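Local coordinates for beta-lactamase (Nostoc sp., PDB 6NHS), which probably hydrolyses beta-lactam antibiotics as a class D serine enzyme, opening the lactam ring by way of an acyl-enzyme intermediate, at residues Gly77-Asn81 with Asp82-Leu86; Gln100-Ile104 with Arg105-Arg109; Leu176-Ser179 with Gln180-Asp184. All coordinates share one frame; numbering follows the deposited sequence. Where two conformers were deposited one is given.

Contact 1 of 3, residues Gly77-Asn81 with Asp82-Leu86. With FMT (formic acid), chain C.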
ATOM      1  N   GLY A  77     -14.400  13.771  -2.984  1.00 34.53           N
ATOM      2  CA  GLY A  77     -15.753  13.610  -2.507  1.00 32.86           C
ATOM      3  C   GLY A  77     -16.566  12.560  -3.223  1.00 32.67           C
ATOM      4  O   GLY A  77     -17.792  12.540  -3.069  1.00 32.27           O
ATOM      5  N   VAL A  78     -15.932  11.667  -3.994  1.00 30.37           N
ATOM      6  CA  VAL A  78     -16.711  10.601  -4.613  1.00 32.27           C
ATOM      7  C   VAL A  78     -17.129   9.569  -3.574  1.00 30.90           C
ATOM      8  O   VAL A  78     -18.038   8.768  -3.827  1.00 31.55           O
ATOM      9  CB  VAL A  78     -15.951   9.945  -5.785  1.00 31.16           C
ATOM     10  CG1 VAL A  78     -15.459  11.024  -6.795  1.00 30.05           C
ATOM     11  CG2 VAL A  78     -14.819   9.081  -5.290  1.00 28.47           C
ATOM     12  N   ILE A  79     -16.475   9.562  -2.414  1.00 29.59           N
ATOM     13  CA  ILE A  79     -16.940   8.849  -1.229  1.00 26.98           C
ATOM     14  C   ILE A  79     -16.899   9.851  -0.077  1.00 28.24           C
ATOM     15  O   ILE A  79     -15.919  10.590   0.075  1.00 27.19           O
ATOM     16  CB  ILE A  79     -16.094   7.586  -0.943  1.00 26.45           C
ATOM     17  CG1 ILE A  79     -16.743   6.697   0.132  1.00 27.49           C
ATOM     18  CG2 ILE A  79     -14.642   7.930  -0.561  1.00 24.42           C
ATOM     19  CD1 ILE A  79     -17.756   5.701  -0.422  1.00 27.79           C
ATOM     20  N   SER A  80     -17.981   9.918   0.703  1.00 28.41           N
ATOM     21  CA  SER A  80     -18.153  11.077   1.582  1.00 31.11           C
ATOM     22  C   SER A  80     -17.301  10.985   2.845  1.00 29.06           C
ATOM     23  O   SER A  80     -16.799  12.009   3.325  1.00 29.12           O
ATOM     24  CB  SER A  80     -19.631  11.254   1.944  1.00 34.98           C
ATOM     25  OG  SER A  80     -20.126  10.112   2.610  1.00 39.78           O
ATOM     26  N   ASN A  81     -17.121   9.791   3.397  1.00 27.84           N
ATOM     27  CA  ASN A  81     -16.344   9.612   4.627  1.00 26.79           C
ATOM     28  C   ASN A  81     -16.022   8.124   4.758  1.00 24.01           C
ATOM     29  O   ASN A  81     -16.205   7.353   3.807  1.00 21.90           O
ATOM     30  CB  ASN A  81     -17.102  10.168   5.837  1.00 26.14           C
ATOM     31  CG  ASN A  81     -18.488   9.575   5.969  1.00 28.52           C
ATOM     32  OD1 ASN A  81     -18.669   8.371   5.807  1.00 28.72           O
ATOM     33  ND2 ASN A  81     -19.479  10.420   6.246  1.00 28.51           N
ATOM     34  N   ASP A  82     -15.553   7.714   5.944  1.00 23.02           N
ATOM     35  CA  ASP A  82     -15.069   6.355   6.179  1.00 24.14           C
ATOM     36  C   ASP A  82     -16.178   5.330   6.390  1.00 24.10           C
ATOM     37  O   ASP A  82     -15.895   4.124   6.351  1.00 22.86           O
ATOM     38  CB  ASP A  82     -14.131   6.323   7.397  1.00 26.83           C
ATOM     39  CG  ASP A  82     -14.775   6.896   8.645  1.00 30.95           C
ATOM     40  OD1 ASP A  82     -15.415   7.971   8.547  1.00 31.31           O
ATOM     41  OD2 ASP A  82     -14.651   6.268   9.720  1.00 31.29           O
ATOM     42  N   VAL A  83     -17.418   5.761   6.626  1.00 23.02           N
ATOM     43  CA  VAL A  83     -18.529   4.831   6.804  1.00 22.87           C
ATOM     44  C   VAL A  83     -19.496   4.834   5.629  1.00 20.73           C
ATOM     45  O   VAL A  83     -20.400   3.982   5.598  1.00 20.65           O
ATOM     46  CB  VAL A  83     -19.294   5.092   8.123  1.00 24.28           C
ATOM     47  CG1 VAL A  83     -18.355   4.928   9.341  1.00 26.16           C
ATOM     48  CG2 VAL A  83     -19.942   6.462   8.123  1.00 26.10           C
ATOM     49  N   ALA A  84     -19.343   5.751   4.670  1.00 20.85           N
ATOM     50  CA  ALA A  84     -20.220   5.780   3.506  1.00 21.51           C
ATOM     51  C   ALA A  84     -20.193   4.432   2.793  1.00 22.94           C
ATOM     52  O   ALA A  84     -19.132   3.820   2.621  1.00 21.82           O
ATOM     53  CB  ALA A  84     -19.799   6.905   2.546  1.00 22.94           C
ATOM     54  N   ILE A  85     -21.368   3.973   2.372  1.00 22.62           N
ATOM     55  CA  ILE A  85     -21.548   2.622   1.842  1.00 22.95           C
ATOM     56  C   ILE A  85     -21.514   2.661   0.323  1.00 26.46           C
ATOM     57  O   ILE A  85     -22.108   3.548  -0.302  1.00 23.07           O
ATOM     58  CB  ILE A  85     -22.877   2.008   2.332  1.00 22.62           C
ATOM     59  CG1 ILE A  85     -22.821   1.707   3.833  1.00 23.47           C
ATOM     60  CG2 ILE A  85     -23.212   0.729   1.545  1.00 22.80           C
ATOM     61  CD1 ILE A  85     -24.196   1.412   4.438  1.00 28.14           C
ATOM     62  N   LEU A  86     -20.802   1.708  -0.275  1.00 19.20           N
ATOM     63  CA  LEU A  86     -21.055   1.298  -1.648  1.00 21.89           C
ATOM     64  C   LEU A  86     -21.623  -0.114  -1.611  1.00 25.39           C
ATOM     65  O   LEU A  86     -21.141  -0.966  -0.853  1.00 23.17           O
ATOM     66  CB  LEU A  86     -19.788   1.341  -2.505  1.00 22.99           C
ATOM     67  CG  LEU A  86     -19.126   2.698  -2.756  1.00 21.87           C
ATOM     68  CD1 LEU A  86     -17.888   2.518  -3.653  1.00 19.68           C
ATOM     69  CD2 LEU A  86     -20.098   3.691  -3.376  1.00 19.88           C
TER
HETATM   70  C   FMT C 302     -20.563   7.498  -1.094  1.00 46.50           C
HETATM   71  O1  FMT C 302     -20.536   8.568  -0.475  1.00 37.85           O
HETATM   72  O2  FMT C 302     -21.492   6.676  -1.078  1.00 48.02           O
HETATM   73  O   HOH W   1     -16.654   4.603   2.975  1.00 22.00           O
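An Asx turn at Asn81 reverses the chain in the loop that carries it from helix 65-76 to strand 85-86. Its side-chain carbonyl reaches forward over the next residue: OD1 of Asn81 accepts from N of Val83 at 3.0 Å, with the donor tilted 28° from the amide plane. The same oxygen takes a second, weaker bond from N of Ala84 at 2.9 Å, bent to 128°. What allows this is the first torsion of Asn81, 55°, which sets CG between the backbone N and the carbonyl carbon and lays the amide over the following peptides. CG2 of Val83 comes alongside OD1 of Asn81 at 3.3 Å. A water closes the turn from the backbone, donating to O of Asn81 and to O of Ala84.

The methyl of Ala84 turns back to the start of the loop. Its CB meets OG of Ser80 at 3.2 Å and CD1 of Ile79 at 3.8 Å; that same CD1 continues to CG of Leu86 at 4.0 Å. Ile79 itself sits on Ala73 and Leu74 of helix 65-76 and on Phe115 and Leu119 of helix 113-123. A formic acid molecule, probably from the crystallisation liquor, lies beside Ile79. N of Ser80 donates to O1 of this formic acid at 3.1 Å.

One amide oxygen thus serves two backbone donors, while N of Asp82, just ahead of them, is buried without a partner in the model; the turn depends on a side chain and a water more than on direct backbone bonding.

Contact 2 of 3, residues Gln100-Ile104 with Arg105-Arg109. With EDO (1,2-ethanediol), chain D.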
ATOM      1  N   GLN A 100     -20.549  -8.509  -0.437  0.69 24.20           N
ATOM      2  CA  GLN A 100     -21.383  -7.850   0.555  0.69 26.41           C
ATOM      3  C   GLN A 100     -21.167  -6.350   0.446  0.69 24.17           C
ATOM      4  O   GLN A 100     -20.106  -5.896   0.016  0.69 22.33           O
ATOM      5  CB  GLN A 100     -21.045  -8.324   1.972  0.69 29.86           C
ATOM      6  CG  GLN A 100     -19.652  -7.921   2.409  0.69 31.49           C
ATOM      7  CD  GLN A 100     -19.266  -8.497   3.757  0.69 40.15           C
ATOM      8  OE1 GLN A 100     -20.105  -9.040   4.469  0.69 44.09           O
ATOM      9  NE2 GLN A 100     -17.987  -8.381   4.114  0.69 42.98           N
ATOM     10  N   ASP A 101     -22.181  -5.588   0.851  1.00 21.84           N
ATOM     11  CA  ASP A 101     -22.037  -4.134   0.930  1.00 23.74           C
ATOM     12  C   ASP A 101     -20.898  -3.783   1.885  1.00 23.20           C
ATOM     13  O   ASP A 101     -20.621  -4.510   2.841  1.00 23.05           O
ATOM     14  CB  ASP A 101     -23.331  -3.476   1.435  1.00 23.38           C
ATOM     15  CG  ASP A 101     -24.550  -3.814   0.595  1.00 23.93           C
ATOM     16  OD1 ASP A 101     -24.409  -4.228  -0.571  1.00 23.28           O
ATOM     17  OD2 ASP A 101     -25.669  -3.630   1.109  1.00 23.43           O
ATOM     18  N   THR A 102     -20.227  -2.659   1.638  1.00 21.65           N
ATOM     19  CA  THR A 102     -19.077  -2.340   2.480  1.00 19.99           C
ATOM     20  C   THR A 102     -18.833  -0.831   2.470  1.00 23.85           C
ATOM     21  O   THR A 102     -19.541  -0.064   1.813  1.00 22.59           O
ATOM     22  CB  THR A 102     -17.846  -3.141   2.030  1.00 20.51           C
ATOM     23  OG1 THR A 102     -16.852  -3.146   3.067  1.00 23.63           O
ATOM     24  CG2 THR A 102     -17.249  -2.561   0.753  1.00 19.72           C
ATOM     25  N   ASN A 103     -17.843  -0.408   3.248  1.00 22.70           N
ATOM     26  CA  ASN A 103     -17.393   0.973   3.287  1.00 20.69           C
ATOM     27  C   ASN A 103     -15.888   0.963   3.052  1.00 21.30           C
ATOM     28  O   ASN A 103     -15.275  -0.102   2.906  1.00 21.94           O
ATOM     29  CB  ASN A 103     -17.780   1.653   4.616  1.00 19.52           C
ATOM     30  CG  ASN A 103     -17.145   0.989   5.845  1.00 21.03           C
ATOM     31  OD1 ASN A 103     -15.971   0.626   5.839  1.00 22.28           O
ATOM     32  ND2 ASN A 103     -17.928   0.858   6.919  1.00 20.12           N
ATOM     33  N   ILE A 104     -15.277   2.149   3.030  1.00 19.60           N
ATOM     34  CA  ILE A 104     -13.883   2.213   2.609  1.00 18.95           C
ATOM     35  C   ILE A 104     -12.966   1.604   3.665  1.00 24.37           C
ATOM     36  O   ILE A 104     -11.917   1.037   3.328  1.00 21.95           O
ATOM     37  CB  ILE A 104     -13.490   3.661   2.243  1.00 22.04           C
ATOM     38  CG1 ILE A 104     -12.171   3.685   1.462  1.00 23.90           C
ATOM     39  CG2 ILE A 104     -13.384   4.550   3.481  1.00 21.62           C
ATOM     40  CD1 ILE A 104     -11.823   5.066   0.913  1.00 22.34           C
ATOM     41  N   ARG A 105     -13.338   1.685   4.947  0.54 22.19           N
ATOM     42  CA  ARG A 105     -12.507   1.084   5.986  0.54 23.00           C
ATOM     43  C   ARG A 105     -12.475  -0.432   5.852  0.54 22.38           C
ATOM     44  O   ARG A 105     -11.408  -1.051   5.943  0.54 22.93           O
ATOM     45  CB  ARG A 105     -13.007   1.481   7.378  0.54 23.94           C
ATOM     46  CG  ARG A 105     -12.263   0.756   8.507  0.54 23.21           C
ATOM     47  CD  ARG A 105     -12.751   1.162   9.896  0.54 23.83           C
ATOM     48  NE  ARG A 105     -12.341   2.522  10.229  0.54 23.19           N
ATOM     49  CZ  ARG A 105     -13.121   3.589  10.107  0.54 24.04           C
ATOM     50  NH1 ARG A 105     -14.373   3.459   9.674  0.54 23.80           N
ATOM     51  NH2 ARG A 105     -12.652   4.788  10.428  0.54 24.01           N
ATOM     52  N   GLN A 106     -13.641  -1.051   5.643  1.00 21.60           N
ATOM     53  CA  GLN A 106     -13.682  -2.500   5.502  1.00 23.24           C
ATOM     54  C   GLN A 106     -13.183  -2.941   4.128  1.00 22.30           C
ATOM     55  O   GLN A 106     -12.563  -4.009   4.017  1.00 23.37           O
ATOM     56  CB  GLN A 106     -15.100  -3.021   5.774  1.00 22.43           C
ATOM     57  CG  GLN A 106     -15.623  -2.719   7.200  1.00 22.13           C
ATOM     58  CD  GLN A 106     -14.671  -3.216   8.282  1.00 25.93           C
ATOM     59  OE1 GLN A 106     -14.259  -4.379   8.279  1.00 28.37           O
ATOM     60  NE2 GLN A 106     -14.299  -2.330   9.198  1.00 22.29           N
ATOM     61  N   ALA A 107     -13.424  -2.142   3.081  1.00 19.70           N
ATOM     62  CA  ALA A 107     -12.855  -2.467   1.773  1.00 21.17           C
ATOM     63  C   ALA A 107     -11.331  -2.436   1.823  1.00 23.54           C
ATOM     64  O   ALA A 107     -10.661  -3.283   1.215  1.00 24.22           O
ATOM     65  CB  ALA A 107     -13.381  -1.503   0.707  1.00 20.30           C
ATOM     66  N   PHE A 108     -10.769  -1.462   2.544  1.00 22.59           N
ATOM     67  CA  PHE A 108      -9.325  -1.427   2.759  1.00 22.60           C
ATOM     68  C   PHE A 108      -8.863  -2.667   3.516  1.00 24.65           C
ATOM     69  O   PHE A 108      -7.906  -3.338   3.112  1.00 23.54           O
ATOM     70  CB  PHE A 108      -8.954  -0.157   3.527  1.00 22.88           C
ATOM     71  CG  PHE A 108      -7.480   0.174   3.500  1.00 25.62           C
ATOM     72  CD1 PHE A 108      -6.629  -0.296   4.491  1.00 27.20           C
ATOM     73  CD2 PHE A 108      -6.952   0.969   2.489  1.00 26.80           C
ATOM     74  CE1 PHE A 108      -5.270   0.014   4.471  1.00 28.85           C
ATOM     75  CE2 PHE A 108      -5.588   1.281   2.464  1.00 29.30           C
ATOM     76  CZ  PHE A 108      -4.754   0.805   3.458  1.00 25.52           C
ATOM     77  N   ARG A 109      -9.550  -2.989   4.619  1.00 23.11           N
ATOM     78  CA  ARG A 109      -9.212  -4.167   5.417  1.00 26.06           C
ATOM     79  C   ARG A 109      -9.262  -5.448   4.588  1.00 27.89           C
ATOM     80  O   ARG A 109      -8.397  -6.325   4.727  1.00 25.83           O
ATOM     81  CB  ARG A 109     -10.173  -4.259   6.604  1.00 24.80           C
ATOM     82  CG  ARG A 109     -10.046  -5.509   7.459  1.00 28.69           C
ATOM     83  CD  ARG A 109     -11.203  -5.573   8.452  1.00 27.50           C
ATOM     84  NE  ARG A 109     -11.060  -6.677   9.399  1.00 30.34           N
ATOM     85  CZ  ARG A 109     -11.999  -7.048  10.265  1.00 30.85           C
ATOM     86  NH1 ARG A 109     -13.166  -6.412  10.296  1.00 25.68           N
ATOM     87  NH2 ARG A 109     -11.774  -8.061  11.093  1.00 31.80           N
TER
HETATM   88  C1  EDO D 303     -25.574  -2.317   4.393  1.00 39.44           C
HETATM   89  O1  EDO D 303     -25.882  -3.428   3.546  1.00 35.44           O
HETATM   90  C2  EDO D 303     -26.743  -1.344   4.365  1.00 44.84           C
HETATM   91  O2  EDO D 303     -26.961  -0.946   3.006  1.00 53.06           O
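O of Asn103 accepts from N of Ala107 at 2.8 Å. OG1 of Thr102 is also near this carbonyl, but only as a weak and unsettled donor. Beside it, the side chain of the same asparagine makes a second bond to the helix: OD1 of Asn103 takes N of Gln106 at 2.9 Å, close to linear, with an N-H...O angle of 168°. A first torsion of 62° swings the amide of Asn103 forward over the first turn, where OD1 also lies 3.4 Å from CB of Arg105. One residue further along the helix, N of Phe108 donates to O of Ile104 at 2.9 Å.

Thr102 packs across the start of the helix. Its OG1 rests against CB of Gln106 at 3.2 Å, and its CG2 approaches CB of Ala107 at 4.0 Å. Gln106 then bends at its second torsion and offers OE1 to NH1 of Arg109 at 3.1 Å, the oxygen lying at the edge of the guanidinium and in its plane. Arg105 leads the other way, to salt bridges with Asp82 and Asp188, and its charge is probably balanced there.

Phe108 carries the contact inward, onto Lys66, Ile67 and Ser70 of helix 65-76, the helix that appears to bear the SxxK motif of serine beta-lactamases. Ile104 packs there too, on Ser70. Taken together, this is a classic asparagine N-cap, with Asn103 at the step from the short strand 102-103 into helix 104-110, in the helical part of the penicillin-binding transpeptidase fold.

Contact 3 of 3, residues Leu176-Ser179 with Gln180-Asp184. With FMT (formic acid), chain I.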
ATOM      1  N   LEU A 176       1.261  16.591   0.662  1.00 32.07           N
ATOM      2  CA  LEU A 176       0.445  16.208  -0.476  1.00 32.49           C
ATOM      3  C   LEU A 176      -0.840  17.027  -0.505  1.00 34.56           C
ATOM      4  O   LEU A 176      -1.246  17.606   0.509  1.00 32.24           O
ATOM      5  CB  LEU A 176       0.138  14.706  -0.409  1.00 28.21           C
ATOM      6  CG  LEU A 176       1.397  13.831  -0.393  1.00 28.85           C
ATOM      7  CD1 LEU A 176       1.042  12.361  -0.470  1.00 28.64           C
ATOM      8  CD2 LEU A 176       2.341  14.227  -1.526  1.00 28.49           C
ATOM      9  N   PRO A 177      -1.511  17.106  -1.665  1.00 33.93           N
ATOM     10  CA  PRO A 177      -2.695  17.979  -1.777  1.00 34.69           C
ATOM     11  C   PRO A 177      -3.960  17.326  -1.233  1.00 34.17           C
ATOM     12  O   PRO A 177      -4.949  17.130  -1.945  1.00 35.44           O
ATOM     13  CB  PRO A 177      -2.766  18.232  -3.289  1.00 37.79           C
ATOM     14  CG  PRO A 177      -2.280  16.949  -3.879  1.00 36.83           C
ATOM     15  CD  PRO A 177      -1.148  16.507  -2.964  1.00 34.81           C
ATOM     16  N   PHE A 178      -3.930  16.971   0.051  1.00 29.81           N
ATOM     17  CA  PHE A 178      -5.077  16.390   0.731  1.00 32.85           C
ATOM     18  C   PHE A 178      -5.322  17.143   2.030  1.00 32.17           C
ATOM     19  O   PHE A 178      -4.378  17.515   2.735  1.00 31.19           O
ATOM     20  CB  PHE A 178      -4.874  14.885   1.011  1.00 29.22           C
ATOM     21  CG  PHE A 178      -4.526  14.090  -0.217  1.00 30.33           C
ATOM     22  CD1 PHE A 178      -5.450  13.933  -1.243  1.00 26.22           C
ATOM     23  CD2 PHE A 178      -3.267  13.524  -0.360  1.00 27.02           C
ATOM     24  CE1 PHE A 178      -5.129  13.220  -2.379  1.00 28.38           C
ATOM     25  CE2 PHE A 178      -2.944  12.793  -1.492  1.00 28.14           C
ATOM     26  CZ  PHE A 178      -3.874  12.644  -2.506  1.00 29.56           C
ATOM     27  N   SER A 179      -6.595  17.380   2.328  1.00 30.07           N
ATOM     28  CA  SER A 179      -6.970  18.092   3.537  1.00 31.11           C
ATOM     29  C   SER A 179      -6.645  17.259   4.771  1.00 31.07           C
ATOM     30  O   SER A 179      -6.494  16.036   4.704  1.00 32.02           O
ATOM     31  CB  SER A 179      -8.461  18.416   3.521  1.00 32.34           C
ATOM     32  OG  SER A 179      -9.214  17.223   3.683  1.00 31.88           O
ATOM     33  N   GLN A 180      -6.557  17.944   5.918  1.00 31.64           N
ATOM     34  CA  GLN A 180      -6.325  17.249   7.184  1.00 34.50           C
ATOM     35  C   GLN A 180      -7.403  16.201   7.449  1.00 34.56           C
ATOM     36  O   GLN A 180      -7.117  15.121   7.982  1.00 32.35           O
ATOM     37  CB  GLN A 180      -6.266  18.255   8.334  1.00 34.75           C
ATOM     38  CG  GLN A 180      -5.848  17.644   9.669  1.00 36.44           C
ATOM     39  CD  GLN A 180      -4.441  17.074   9.628  1.00 36.86           C
ATOM     40  OE1 GLN A 180      -3.481  17.792   9.366  1.00 37.30           O
ATOM     41  NE2 GLN A 180      -4.316  15.773   9.874  1.00 34.79           N
ATOM     42  N   ARG A 181      -8.652  16.502   7.086  1.00 35.21           N
ATOM     43  CA  ARG A 181      -9.723  15.521   7.241  1.00 34.13           C
ATOM     44  C   ARG A 181      -9.438  14.269   6.421  1.00 30.01           C
ATOM     45  O   ARG A 181      -9.574  13.144   6.914  1.00 28.73           O
ATOM     46  CB  ARG A 181     -11.058  16.142   6.833  1.00 38.96           C
ATOM     47  CG  ARG A 181     -12.231  15.171   6.806  1.00 40.67           C
ATOM     48  CD  ARG A 181     -13.466  15.853   6.235  1.00 45.68           C
ATOM     49  NE  ARG A 181     -14.645  14.992   6.287  1.00 48.13           N
ATOM     50  CZ  ARG A 181     -14.998  14.142   5.327  1.00 44.64           C
ATOM     51  NH1 ARG A 181     -14.262  14.032   4.229  1.00 42.61           N
ATOM     52  NH2 ARG A 181     -16.086  13.401   5.468  1.00 40.82           N
ATOM     53  N   THR A 182      -9.048  14.447   5.158  1.00 28.15           N
ATOM     54  CA  THR A 182      -8.709  13.307   4.311  1.00 28.98           C
ATOM     55  C   THR A 182      -7.572  12.494   4.917  1.00 28.97           C
ATOM     56  O   THR A 182      -7.637  11.260   4.972  1.00 25.95           O
ATOM     57  CB  THR A 182      -8.329  13.787   2.908  1.00 30.65           C
ATOM     58  OG1 THR A 182      -9.453  14.430   2.297  1.00 26.05           O
ATOM     59  CG2 THR A 182      -7.894  12.609   2.041  1.00 29.95           C
ATOM     60  N   LEU A 183      -6.520  13.176   5.383  1.00 28.66           N
ATOM     61  CA  LEU A 183      -5.390  12.479   5.997  1.00 28.92           C
ATOM     62  C   LEU A 183      -5.828  11.699   7.228  1.00 29.13           C
ATOM     63  O   LEU A 183      -5.437  10.541   7.413  1.00 32.05           O
ATOM     64  CB  LEU A 183      -4.295  13.476   6.381  1.00 30.21           C
ATOM     65  CG  LEU A 183      -3.713  14.369   5.291  1.00 35.68           C
ATOM     66  CD1 LEU A 183      -2.634  15.281   5.871  1.00 36.47           C
ATOM     67  CD2 LEU A 183      -3.166  13.525   4.152  1.00 38.40           C
ATOM     68  N   ASP A 184      -6.614  12.339   8.101  1.00 28.92           N
ATOM     69  CA  ASP A 184      -7.065  11.679   9.322  1.00 31.43           C
ATOM     70  C   ASP A 184      -7.834  10.403   9.010  1.00 30.56           C
ATOM     71  O   ASP A 184      -7.642   9.374   9.669  1.00 29.45           O
ATOM     72  CB  ASP A 184      -7.949  12.625  10.142  1.00 31.59           C
ATOM     73  CG  ASP A 184      -7.167  13.747  10.805  1.00 36.77           C
ATOM     74  OD1 ASP A 184      -5.921  13.688  10.838  1.00 36.88           O
ATOM     75  OD2 ASP A 184      -7.815  14.694  11.288  1.00 37.70           O
TER
HETATM   76  C   FMT I 308     -12.289  16.086   2.361  1.00 57.94           C
HETATM   77  O1  FMT I 308     -12.067  15.163   3.148  1.00 54.89           O
HETATM   78  O2  FMT I 308     -11.836  17.229   2.473  1.00 58.68           O
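Two torsions bring Ser179 and Thr182 together: Ser179 holds OG between its backbone N and carbonyl carbon (chi1 70°), leaning forward over the helix start, and Thr182 holds OG1 beside its own N (chi1 -63°), leaning back. OG of Ser179 accepts from N of Thr182 at 3.1 Å, nearly straight at 167°, and so caps helix 180-189. The two hydroxyls come within 3.1 Å of each other, OG of Ser179 to OG1 of Thr182. The first turn is continued by the backbone, N of Leu183 donating to O of Ser179 at 2.9 Å.

Formic acid, probably from the crystallisation liquor, sits at this helix start. OG of Ser179 donates to its O2 at 2.9 Å, while NH1 of Arg181, at the end of an extended chain, meets its O1 at 2.7 Å along the guanidinium edge. OG1 of Thr182 lies 2.8 Å from O1 of the formic acid, its proton unassigned. Ser179, Arg181 and the helix start would probably favour a formate ion here, although Glu75 is close by. NE2 of Gln180 donates to OD1 of Asp184 at 2.8 Å, reaching the carboxylate from above its plane.

Phe178, just ahead of the cap, forms a hydrophobic staple with Leu183: CB of Phe178 touches CD2 of Leu183 at 3.8 Å. The Phe178 side chain also touches Leu71, Val72 and Glu75 of helix 65-76 and Val135 of helix 125-135. OE1 of Glu75 accepts from N of Ser179 and is also hydrogen-bonded to OG1 of Thr182, tying the cap to helix 65-76, and Leu183 leans on Leu171 of helix 161-172.

How the contacts relate
Contact 1 is a surface turn, whereas contacts 2 and 3 are partly buried helix starts. Contacts 1 and 2 share the small antiparallel sheet of strands 85-86 and 102-103, and a salt bridge from OD2 of Asp82 to NH2 of Arg105 (2.6 Å) joins them. Contact 3 reaches contact 1 through NH2 of Arg181, which probably donates to O of Ser80 at 2.7 Å; it does not touch contact 2, whose nearest atoms are about 7 Å away. All three use a side-chain oxygen on backbone N-H groups, but Asn81 bends a loop, while Asn103 and Ser179 each cap a helix. Each also packs on helix 65-76.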